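Side-chain contacts in secretion protein Snm4 (PDB 7B7J), which probably forms part of the ESX-5 type VII pore complex that secretes proteins from mycobacteria, here as its cytosolic ubiquitin-like domain: residues A38-I42 / S43-D47; K51-N54 / T55-E59; L87-E91 / Q92-D96. All coordinates share one frame; numbering follows the deposited sequence.

Contact 1. Residues A38-I42 / S43-D47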
ATOM      1  N   ALA A  38       8.044   2.360 -10.182  1.00 29.03           N
ATOM      2  CA  ALA A  38       9.234   1.798  -9.423  1.00 28.29           C
ATOM      3  C   ALA A  38      10.123   2.914  -8.854  1.00 31.14           C
ATOM      4  O   ALA A  38      11.012   2.505  -8.046  1.00 31.15           O
ATOM      5  CB  ALA A  38      10.061   0.916 -10.398  1.00 34.11           C
ATOM      6  N   HIS A  39       9.937   4.152  -9.288  1.00 29.95           N
ATOM      7  CA  HIS A  39      10.874   5.270  -8.955  1.00 31.96           C
ATOM      8  C   HIS A  39      10.197   6.361  -8.105  1.00 33.17           C
ATOM      9  O   HIS A  39      10.873   7.254  -7.617  1.00 32.66           O
ATOM     10  CB  HIS A  39      11.603   5.869 -10.157  1.00 35.31           C
ATOM     11  CG  HIS A  39      12.585   4.810 -10.692  1.00 41.97           C
ATOM     12  ND1 HIS A  39      13.549   4.194  -9.824  1.00 42.50           N
ATOM     13  CD2 HIS A  39      12.726   4.175 -11.918  1.00 42.02           C
ATOM     14  CE1 HIS A  39      14.107   3.152 -10.465  1.00 46.73           C
ATOM     15  NE2 HIS A  39      13.622   3.136 -11.736  1.00 42.80           N
ATOM     16  N   ALA A  40       8.867   6.360  -7.982  1.00 28.87           N
ATOM     17  CA  ALA A  40       8.273   7.468  -7.202  1.00 29.58           C
ATOM     18  C   ALA A  40       8.476   7.221  -5.726  1.00 27.51           C
ATOM     19  O   ALA A  40       8.339   6.075  -5.294  1.00 28.99           O
ATOM     20  CB  ALA A  40       6.809   7.492  -7.517  1.00 31.60           C
ATOM     21  N   PRO A  41       8.564   8.284  -4.897  1.00 31.43           N
ATOM     22  CA  PRO A  41       8.518   8.061  -3.457  1.00 29.18           C
ATOM     23  C   PRO A  41       7.219   7.436  -3.039  1.00 28.45           C
ATOM     24  O   PRO A  41       6.130   7.860  -3.541  1.00 31.76           O
ATOM     25  CB  PRO A  41       8.876   9.432  -2.941  1.00 33.25           C
ATOM     26  CG  PRO A  41       8.767  10.449  -3.983  1.00 42.57           C
ATOM     27  CD  PRO A  41       8.722   9.685  -5.279  1.00 36.33           C
ATOM     28  N   ILE A  42       7.283   6.585  -2.053  1.00 28.65           N
ATOM     29  CA  ILE A  42       6.049   6.001  -1.465  1.00 29.85           C
ATOM     30  C   ILE A  42       5.019   7.051  -1.077  1.00 30.21           C
ATOM     31  O   ILE A  42       3.846   6.726  -1.241  1.00 32.56           O
ATOM     32  CB  ILE A  42       6.418   5.018  -0.274  1.00 31.38           C
ATOM     33  CG1 ILE A  42       7.334   3.866  -0.720  1.00 34.98           C
ATOM     34  CG2 ILE A  42       5.242   4.585   0.605  1.00 39.95           C
ATOM     35  CD1 ILE A  42       6.947   3.064  -1.897  1.00 34.35           C
ATOM     36  N   SER A  43       5.473   8.098  -0.482  1.00 33.21           N
ATOM     37  CA  SER A  43       4.651   9.218   0.004  1.00 37.65           C
ATOM     38  C   SER A  43       3.620   9.644  -1.055  1.00 35.60           C
ATOM     39  O   SER A  43       2.543  10.200  -0.648  1.00 37.88           O
ATOM     40  CB  SER A  43       5.439  10.327   0.553  1.00 39.47           C
ATOM     41  OG  SER A  43       6.153  11.024  -0.468  1.00 38.50           O
ATOM     42  N   VAL A  44       4.005   9.699  -2.317  1.00 32.80           N
ATOM     43  CA  VAL A  44       3.035  10.249  -3.299  1.00 32.48           C
ATOM     44  C   VAL A  44       2.198   9.082  -3.772  1.00 31.39           C
ATOM     45  O   VAL A  44       1.102   9.318  -4.434  1.00 31.43           O
ATOM     46  CB  VAL A  44       3.716  10.915  -4.489  1.00 35.20           C
ATOM     47  CG1 VAL A  44       4.523  12.105  -4.070  1.00 39.41           C
ATOM     48  CG2 VAL A  44       4.427   9.922  -5.408  1.00 31.56           C
ATOM     49  N   MET A  45       2.398   7.799  -3.430  1.00 27.68           N
ATOM     50  CA  MET A  45       1.555   6.684  -3.853  1.00 27.56           C
ATOM     51  C   MET A  45       0.551   6.195  -2.830  1.00 27.87           C
ATOM     52  O   MET A  45      -0.371   5.516  -3.173  1.00 29.00           O
ATOM     53  CB  MET A  45       2.429   5.514  -4.401  1.00 30.09           C
ATOM     54  CG  MET A  45       3.340   5.974  -5.689  1.00 28.83           C
ATOM     55  SD  MET A  45       3.924   4.544  -6.511  1.00 34.93           S
ATOM     56  CE  MET A  45       5.134   3.983  -5.344  1.00 31.98           C
ATOM     57  N   ILE A  46       0.754   6.567  -1.543  1.00 28.58           N
ATOM     58  CA  ILE A  46      -0.111   5.888  -0.538  1.00 31.16           C
ATOM     59  C   ILE A  46      -1.595   6.219  -0.573  1.00 30.09           C
ATOM     60  O   ILE A  46      -2.417   5.254  -0.561  1.00 29.59           O
ATOM     61  CB  ILE A  46       0.414   6.235   0.889  1.00 39.08           C
ATOM     62  CG1 ILE A  46       1.710   5.481   1.167  1.00 46.51           C
ATOM     63  CG2 ILE A  46      -0.606   5.684   1.934  1.00 43.87           C
ATOM     64  CD1 ILE A  46       1.360   4.208   1.799  1.00 51.15           C
ATOM     65  N   ASP A  47      -1.896   7.456  -0.610  1.00 29.34           N
ATOM     66  CA  ASP A  47      -3.292   7.924  -0.651  1.00 31.55           C
ATOM     67  C   ASP A  47      -3.912   7.555  -1.939  1.00 29.70           C
ATOM     68  O   ASP A  47      -4.988   6.919  -1.945  1.00 29.66           O
ATOM     69  CB  ASP A  47      -3.529   9.385  -0.340  1.00 34.68           C
ATOM     70  CG  ASP A  47      -3.109   9.623   1.080  1.00 41.76           C
ATOM     71  OD1 ASP A  47      -3.207   8.809   1.987  1.00 42.41           O
ATOM     72  OD2 ASP A  47      -2.456  10.575   1.231  1.00 46.10           O
TER
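Met45 folds its side chain back over Ala40, Pro41 and Ile42, the residues that lead from strand 30-37 into helix 42-60. The contact therefore lies at the entrance to the helix of the ubiquitin-like beta-grasp fold. The methionine begins with CB 3.7 Å from Ile42 O, the carbonyl oxygen that also accepts its backbone N-H. One bond further on, CG stands beside the backbone N, opposite the carbonyl carbon (chi1 -60°), and comes within 4.2 Å of Ala40 CB. The chain runs extended to SD and then bends (chi3 -72°), turning the terminal methyl inward. CE thus ends 3.8 Å from Ala40 O, and also meets Ile42 CD1 at 4.0 Å. Ile42 uses its second branch for the next turn, where CG2 packs 3.7 Å from Ile46 CG1. Val44 adds a further apolar touch, its CG2 4.0 Å from Ala40 CB. The backbone closes beneath these groups through Val44 N to Pro41 O (3.1 Å) and Met45 N to Ile42 O (2.8 Å), both i to i+3 bonds. In the second the donor stands 57° out of the carbonyl plane, as suits a tight first turn, and the Ile46 N bond to the same oxygen is weak. Ile42 and Ile46 also reach Leu89 and Trp73 respectively, on the inner side of the helix. Apart from these backbone bonds the contact is carried by aliphatic groups and a thioether, so the side chains hold the turn by apolar packing without charge or directional polar pairing.

Contact 2. Residues K51-N54 / T55-E59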
ATOM      1  N   LYS A  51      -7.169   4.638  -2.524  1.00 30.80           N
ATOM      2  CA  LYS A  51      -8.402   4.861  -3.320  1.00 35.04           C
ATOM      3  C   LYS A  51      -8.631   3.691  -4.290  1.00 30.63           C
ATOM      4  O   LYS A  51      -9.768   3.256  -4.415  1.00 31.04           O
ATOM      5  CB  LYS A  51      -8.340   6.196  -4.063  1.00 39.90           C
ATOM      6  CG  LYS A  51      -9.077   7.338  -3.383  1.00 53.76           C
ATOM      7  CD  LYS A  51      -9.407   8.467  -4.325  1.00 51.25           C
ATOM      8  CE  LYS A  51     -10.830   8.415  -4.836  1.00 62.29           C
ATOM      9  NZ  LYS A  51     -11.424   9.769  -4.914  1.00 58.81           N
ATOM     10  N   VAL A  52      -7.561   3.232  -4.946  1.00 32.16           N
ATOM     11  CA  VAL A  52      -7.737   2.089  -5.899  1.00 30.12           C
ATOM     12  C   VAL A  52      -8.159   0.907  -5.060  1.00 29.11           C
ATOM     13  O   VAL A  52      -8.954   0.076  -5.561  1.00 30.71           O
ATOM     14  CB  VAL A  52      -6.355   1.930  -6.631  1.00 36.17           C
ATOM     15  CG1 VAL A  52      -6.160   0.565  -7.194  1.00 43.06           C
ATOM     16  CG2 VAL A  52      -6.302   3.032  -7.673  1.00 37.48           C
ATOM     17  N   VAL A  53      -7.454   0.645  -3.940  1.00 27.82           N
ATOM     18  CA  VAL A  53      -7.829  -0.453  -3.040  1.00 27.65           C
ATOM     19  C   VAL A  53      -9.302  -0.429  -2.753  1.00 31.87           C
ATOM     20  O   VAL A  53     -10.010  -1.518  -2.684  1.00 29.18           O
ATOM     21  CB  VAL A  53      -6.880  -0.595  -1.909  1.00 27.50           C
ATOM     22  CG1 VAL A  53      -7.460  -1.420  -0.746  1.00 32.74           C
ATOM     23  CG2 VAL A  53      -5.526  -0.999  -2.382  1.00 30.00           C
ATOM     24  N   ASN A  54      -9.783   0.711  -2.220  1.00 29.90           N
ATOM     25  CA  ASN A  54     -11.178   0.857  -1.818  1.00 31.44           C
ATOM     26  C   ASN A  54     -12.099   0.584  -3.021  1.00 32.84           C
ATOM     27  O   ASN A  54     -13.191   0.098  -2.720  1.00 34.62           O
ATOM     28  CB  ASN A  54     -11.430   2.158  -1.124  1.00 35.89           C
ATOM     29  CG  ASN A  54     -10.959   2.083   0.339  1.00 38.24           C
ATOM     30  OD1 ASN A  54     -10.721   1.043   0.942  1.00 39.36           O
ATOM     31  ND2 ASN A  54     -10.696   3.287   0.931  1.00 37.93           N
ATOM     32  N   THR A  55     -11.767   1.038  -4.225  1.00 34.10           N
ATOM     33  CA  THR A  55     -12.592   0.703  -5.390  1.00 34.71           C
ATOM     34  C   THR A  55     -12.712  -0.859  -5.476  1.00 32.12           C
ATOM     35  O   THR A  55     -13.758  -1.293  -5.685  1.00 39.72           O
ATOM     36  CB  THR A  55     -11.986   1.303  -6.643  1.00 40.65           C
ATOM     37  OG1 THR A  55     -12.180   2.697  -6.379  1.00 44.06           O
ATOM     38  CG2 THR A  55     -12.810   0.950  -7.877  1.00 45.88           C
ATOM     39  N   ARG A  56     -11.579  -1.548  -5.425  1.00 33.43           N
ATOM     40  CA  ARG A  56     -11.615  -3.018  -5.494  1.00 33.36           C
ATOM     41  C   ARG A  56     -12.446  -3.621  -4.379  1.00 31.82           C
ATOM     42  O   ARG A  56     -13.238  -4.540  -4.548  1.00 29.94           O
ATOM     43  CB  ARG A  56     -10.140  -3.435  -5.557  1.00 30.57           C
ATOM     44  CG  ARG A  56     -10.003  -4.895  -5.872  1.00 40.00           C
ATOM     45  CD  ARG A  56     -10.688  -5.392  -7.136  1.00 40.11           C
ATOM     46  NE  ARG A  56     -10.219  -6.840  -7.203  1.00 38.17           N
ATOM     47  CZ  ARG A  56     -10.479  -7.616  -8.297  1.00 45.06           C
ATOM     48  NH1 ARG A  56     -11.204  -7.062  -9.281  1.00 41.16           N
ATOM     49  NH2 ARG A  56      -9.931  -8.856  -8.432  1.00 40.15           N
ATOM     50  N   LEU A  57     -12.231  -3.132  -3.114  1.00 28.60           N
ATOM     51  CA  LEU A  57     -13.034  -3.693  -1.990  1.00 30.58           C
ATOM     52  C   LEU A  57     -14.459  -3.484  -2.181  1.00 29.52           C
ATOM     53  O   LEU A  57     -15.361  -4.317  -1.832  1.00 32.60           O
ATOM     54  CB  LEU A  57     -12.523  -3.069  -0.641  1.00 30.08           C
ATOM     55  CG  LEU A  57     -11.090  -3.416  -0.252  1.00 32.02           C
ATOM     56  CD1 LEU A  57     -10.734  -2.770   1.136  1.00 31.51           C
ATOM     57  CD2 LEU A  57     -10.848  -4.913  -0.087  1.00 33.53           C
ATOM     58  N   ARG A  58     -14.834  -2.329  -2.712  1.00 33.87           N
ATOM     59  CA  ARG A  58     -16.290  -2.035  -2.852  1.00 38.87           C
ATOM     60  C   ARG A  58     -16.937  -2.986  -3.871  1.00 38.51           C
ATOM     61  O   ARG A  58     -18.077  -3.382  -3.649  1.00 41.72           O
ATOM     62  CB  ARG A  58     -16.527  -0.554  -3.162  1.00 44.30           C
ATOM     63  CG  ARG A  58     -16.474   0.346  -1.937  1.00 55.09           C
ATOM     64  CD  ARG A  58     -16.743   1.803  -2.258  1.00 58.31           C
ATOM     65  NE  ARG A  58     -15.632   2.446  -2.949  1.00 78.55           N
ATOM     66  CZ  ARG A  58     -15.703   2.979  -4.163  1.00 77.80           C
ATOM     67  NH1 ARG A  58     -16.840   2.954  -4.836  1.00 72.85           N
ATOM     68  NH2 ARG A  58     -14.636   3.539  -4.700  1.00 69.60           N
ATOM     69  N   GLU A  59     -16.236  -3.322  -4.944  1.00 36.10           N
ATOM     70  CA  GLU A  59     -16.760  -4.291  -5.941  1.00 39.43           C
ATOM     71  C   GLU A  59     -16.979  -5.634  -5.245  1.00 39.14           C
ATOM     72  O   GLU A  59     -17.957  -6.316  -5.575  1.00 40.74           O
ATOM     73  CB  GLU A  59     -15.752  -4.472  -7.070  1.00 40.94           C
ATOM     74  CG  GLU A  59     -15.573  -3.231  -7.920  1.00 52.52           C
ATOM     75  CD  GLU A  59     -14.359  -3.249  -8.832  1.00 53.55           C
ATOM     76  OE1 GLU A  59     -14.082  -2.209  -9.456  1.00 62.87           O
ATOM     77  OE2 GLU A  59     -13.700  -4.299  -8.920  1.00 51.83           O
TER
HETATM   78  O   HOH W   1     -12.107   4.718  -3.524  1.00 39.92           O
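Val53 places CG1 anti to its backbone N (chi1 162°), and Leu57 places CG beside its own N (chi1 -64°), which sets the two side chains next to each other, pointing the same way. Val53 CG1 and Leu57 CD1 are 4.0 Å apart, a step of one turn along helix 42-60. The backbone bond beneath them, Leu57 N to Val53 O at 2.8 Å, is nearly straight. On the neighbouring flank Arg58 bends at chi3 (-73°), which carries its chain back toward the preceding turn. Its CG passes 3.4 Å from Asn54 O, the same oxygen that accepts Arg58 N at 2.9 Å. Water 1 then links the guanidinium to the turn before, accepting from Arg58 NH2 at 3.0 Å. The water donates to Lys51 O at 2.9 Å, so this carbonyl, already bound by Thr55 N at 3.0 Å, is gripped at least twice. Arg56 leads away from the preceding turn, and its salt bridge to Glu59 is long. Asn54 turns its carboxamide outward from the helix, where OD1 accepts from Leu65 N and ties the helix to the chain that follows it. Pro64 packs on Asn54, while Val62 and Leu65 pack on Leu57. Strand 30-37, an outermost strand of the sheet within this chain, covers the helix as well, with Ile32 against Val53 and Arg56, and Val30 against Leu57.

Contact 3. Residues L87-E91 / Q92-D96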
ATOM      1  N   LEU A  87      11.510   7.315   0.015  1.00 32.75           N
ATOM      2  CA  LEU A  87      12.251   6.459  -0.933  1.00 28.98           C
ATOM      3  C   LEU A  87      11.268   5.703  -1.787  1.00 29.52           C
ATOM      4  O   LEU A  87      10.037   5.459  -1.442  1.00 28.97           O
ATOM      5  CB  LEU A  87      13.120   5.519  -0.099  1.00 36.79           C
ATOM      6  CG  LEU A  87      14.233   6.062   0.774  1.00 36.19           C
ATOM      7  CD1 LEU A  87      14.865   4.853   1.380  1.00 37.01           C
ATOM      8  CD2 LEU A  87      15.227   6.824  -0.024  1.00 41.61           C
ATOM      9  N   SER A  88      11.767   5.361  -2.970  1.00 29.77           N
ATOM     10  CA  SER A  88      11.070   4.509  -3.964  1.00 29.48           C
ATOM     11  C   SER A  88      10.924   3.039  -3.487  1.00 29.05           C
ATOM     12  O   SER A  88      11.721   2.552  -2.686  1.00 29.94           O
ATOM     13  CB  SER A  88      11.551   4.675  -5.427  1.00 30.78           C
ATOM     14  OG  SER A  88      12.835   4.025  -5.459  1.00 32.07           O
ATOM     15  N   LEU A  89      10.049   2.318  -4.241  1.00 27.85           N
ATOM     16  CA  LEU A  89      10.057   0.859  -4.165  1.00 24.63           C
ATOM     17  C   LEU A  89      11.464   0.324  -4.469  1.00 27.48           C
ATOM     18  O   LEU A  89      11.969  -0.555  -3.753  1.00 28.83           O
ATOM     19  CB  LEU A  89       9.060   0.303  -5.141  1.00 25.74           C
ATOM     20  CG  LEU A  89       7.612   0.596  -4.800  1.00 25.83           C
ATOM     21  CD1 LEU A  89       6.633   0.335  -5.999  1.00 28.16           C
ATOM     22  CD2 LEU A  89       7.117  -0.108  -3.536  1.00 28.25           C
ATOM     23  N   THR A  90      12.003   0.739  -5.617  1.00 29.29           N
ATOM     24  CA  THR A  90      13.342   0.205  -6.025  1.00 32.27           C
ATOM     25  C   THR A  90      14.365   0.452  -4.911  1.00 33.84           C
ATOM     26  O   THR A  90      15.184  -0.494  -4.624  1.00 32.41           O
ATOM     27  CB  THR A  90      13.780   0.813  -7.364  1.00 33.68           C
ATOM     28  OG1 THR A  90      12.718   0.423  -8.233  1.00 35.30           O
ATOM     29  CG2 THR A  90      15.163   0.473  -7.862  1.00 37.36           C
ATOM     30  N   GLU A  91      14.404   1.658  -4.417  1.00 32.31           N
ATOM     31  CA  GLU A  91      15.447   1.990  -3.386  1.00 36.21           C
ATOM     32  C   GLU A  91      15.263   1.162  -2.160  1.00 35.00           C
ATOM     33  O   GLU A  91      16.296   0.981  -1.433  1.00 34.93           O
ATOM     34  CB  GLU A  91      15.274   3.436  -3.048  1.00 36.37           C
ATOM     35  CG  GLU A  91      15.873   4.391  -4.092  1.00 37.39           C
ATOM     36  CD  GLU A  91      15.564   5.878  -3.858  1.00 44.84           C
ATOM     37  OE1 GLU A  91      14.458   6.265  -3.457  1.00 36.61           O
ATOM     38  OE2 GLU A  91      16.369   6.728  -4.223  1.00 47.48           O
ATOM     39  N   GLN A  92      14.083   0.618  -1.854  1.00 30.49           N
ATOM     40  CA  GLN A  92      13.764  -0.134  -0.651  1.00 32.63           C
ATOM     41  C   GLN A  92      13.803  -1.609  -1.000  1.00 30.31           C
ATOM     42  O   GLN A  92      13.237  -2.395  -0.219  1.00 32.80           O
ATOM     43  CB  GLN A  92      12.452   0.362  -0.012  1.00 30.80           C
ATOM     44  CG  GLN A  92      12.656   1.792   0.369  1.00 33.64           C
ATOM     45  CD  GLN A  92      11.442   2.275   1.072  1.00 34.86           C
ATOM     46  OE1 GLN A  92      11.383   2.110   2.323  1.00 34.52           O
ATOM     47  NE2 GLN A  92      10.588   3.010   0.403  1.00 30.94           N
ATOM     48  N   GLU A  93      14.177  -1.992  -2.177  1.00 31.17           N
ATOM     49  CA  GLU A  93      14.315  -3.407  -2.641  1.00 31.57           C
ATOM     50  C   GLU A  93      12.986  -4.083  -2.619  1.00 32.73           C
ATOM     51  O   GLU A  93      12.837  -5.279  -2.323  1.00 33.47           O
ATOM     52  CB  GLU A  93      15.247  -4.156  -1.731  1.00 34.88           C
ATOM     53  CG  GLU A  93      16.650  -3.689  -1.755  1.00 41.39           C
ATOM     54  CD  GLU A  93      17.547  -4.562  -0.867  1.00 54.41           C
ATOM     55  OE1 GLU A  93      18.400  -5.241  -1.396  1.00 54.56           O
ATOM     56  OE2 GLU A  93      17.326  -4.663   0.383  1.00 58.57           O
ATOM     57  N   VAL A  94      11.946  -3.419  -3.117  1.00 28.03           N
ATOM     58  CA  VAL A  94      10.653  -4.042  -3.351  1.00 26.53           C
ATOM     59  C   VAL A  94      10.588  -4.242  -4.875  1.00 27.67           C
ATOM     60  O   VAL A  94      10.649  -3.299  -5.678  1.00 28.61           O
ATOM     61  CB  VAL A  94       9.460  -3.145  -2.932  1.00 27.38           C
ATOM     62  CG1 VAL A  94       8.114  -3.862  -3.177  1.00 30.92           C
ATOM     63  CG2 VAL A  94       9.656  -2.732  -1.480  1.00 27.95           C
ATOM     64  N   TYR A  95      10.529  -5.470  -5.246  1.00 25.73           N
ATOM     65  CA  TYR A  95      10.558  -5.889  -6.713  1.00 28.27           C
ATOM     66  C   TYR A  95       9.306  -6.638  -7.144  1.00 28.91           C
ATOM     67  O   TYR A  95       8.417  -6.961  -6.329  1.00 24.62           O
ATOM     68  CB  TYR A  95      11.706  -6.789  -6.806  1.00 31.05           C
ATOM     69  CG  TYR A  95      13.020  -6.120  -6.473  1.00 33.18           C
ATOM     70  CD1 TYR A  95      13.344  -4.850  -6.917  1.00 39.87           C
ATOM     71  CD2 TYR A  95      13.830  -6.746  -5.573  1.00 39.56           C
ATOM     72  CE1 TYR A  95      14.552  -4.231  -6.561  1.00 47.03           C
ATOM     73  CE2 TYR A  95      15.059  -6.173  -5.261  1.00 43.58           C
ATOM     74  CZ  TYR A  95      15.414  -4.948  -5.755  1.00 40.47           C
ATOM     75  OH  TYR A  95      16.671  -4.466  -5.430  1.00 50.83           O
ATOM     76  N   ASP A  96       9.280  -6.937  -8.473  1.00 25.91           N
ATOM     77  CA  ASP A  96       8.113  -7.687  -9.017  1.00 25.71           C
ATOM     78  C   ASP A  96       7.770  -8.836  -8.099  1.00 27.65           C
ATOM     79  O   ASP A  96       8.696  -9.758  -7.915  1.00 25.57           O
ATOM     80  CB  ASP A  96       8.390  -8.069 -10.441  1.00 26.47           C
ATOM     81  CG  ASP A  96       8.492  -6.901 -11.407  1.00 28.68           C
ATOM     82  OD1 ASP A  96       7.774  -5.945 -11.243  1.00 32.00           O
ATOM     83  OD2 ASP A  96       9.172  -7.103 -12.464  1.00 30.68           O
TER
HETATM   84  O   HOH W   2      11.025  -2.018  -8.061  1.00 34.04           O
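The flat carboxamide of Gln92 reaches back to Leu87, bringing NE2 within 3.6 Å of Leu87 CB, while NE2 also gives a weak hydrogen bond to Ser88 O. Together the segments form a short helical turn in the loop before the last strand of the ubiquitin-like fold, with a capping box at its start and a Schellman motif at its end. The OE1 of Gln92 is held by Arg84 N. The other flat group, the Tyr95 ring, has Glu93 C 3.9 Å above one face, over its centre, and Thr90 O approaches it obliquely. In the box Ser88 OG accepts from Glu91 N at 3.0 Å, an ST motif. Ser88 N in turn donates to the anti lone pair of Glu91 OE1 at 2.9 Å. At the far end Glu93 takes a left-handed backbone conformation, and its N bonds to Thr90 O at 3.0 Å. Leu89 CD2 packs 3.9 Å from Val94 CB, on the buried side near Leu83. Water 2 joins Thr90 OG1, which also binds Ala38 O, to Val94 O. Leu89 O accepts Val94 N at 2.9 Å, the bond that closes the Schellman motif, and Gln92 N at 3.1 Å, the two donors arriving from opposite faces of its carbonyl plane.

Contacts 1 and 3 form one continuous region of the domain, with centres about 10 Å apart, although 39 residues of chain separate them. Two probable hydrogen bonds join them: Ala38 O to Thr90 OG1 at 2.7 Å, and Ile42 N to Leu87 O at 3.0 Å. The start of the helix is thus pinned to the capped turn of 87-96, and Leu89 packs on both Ile42 and Met45. Contact 2 lies farther along helix 42-60, its centre about 18 Å from that of contact 1. It does not touch contact 3: their nearest atoms are about 13 Å apart, and the two contacts lie on opposite sides of the chain's centre.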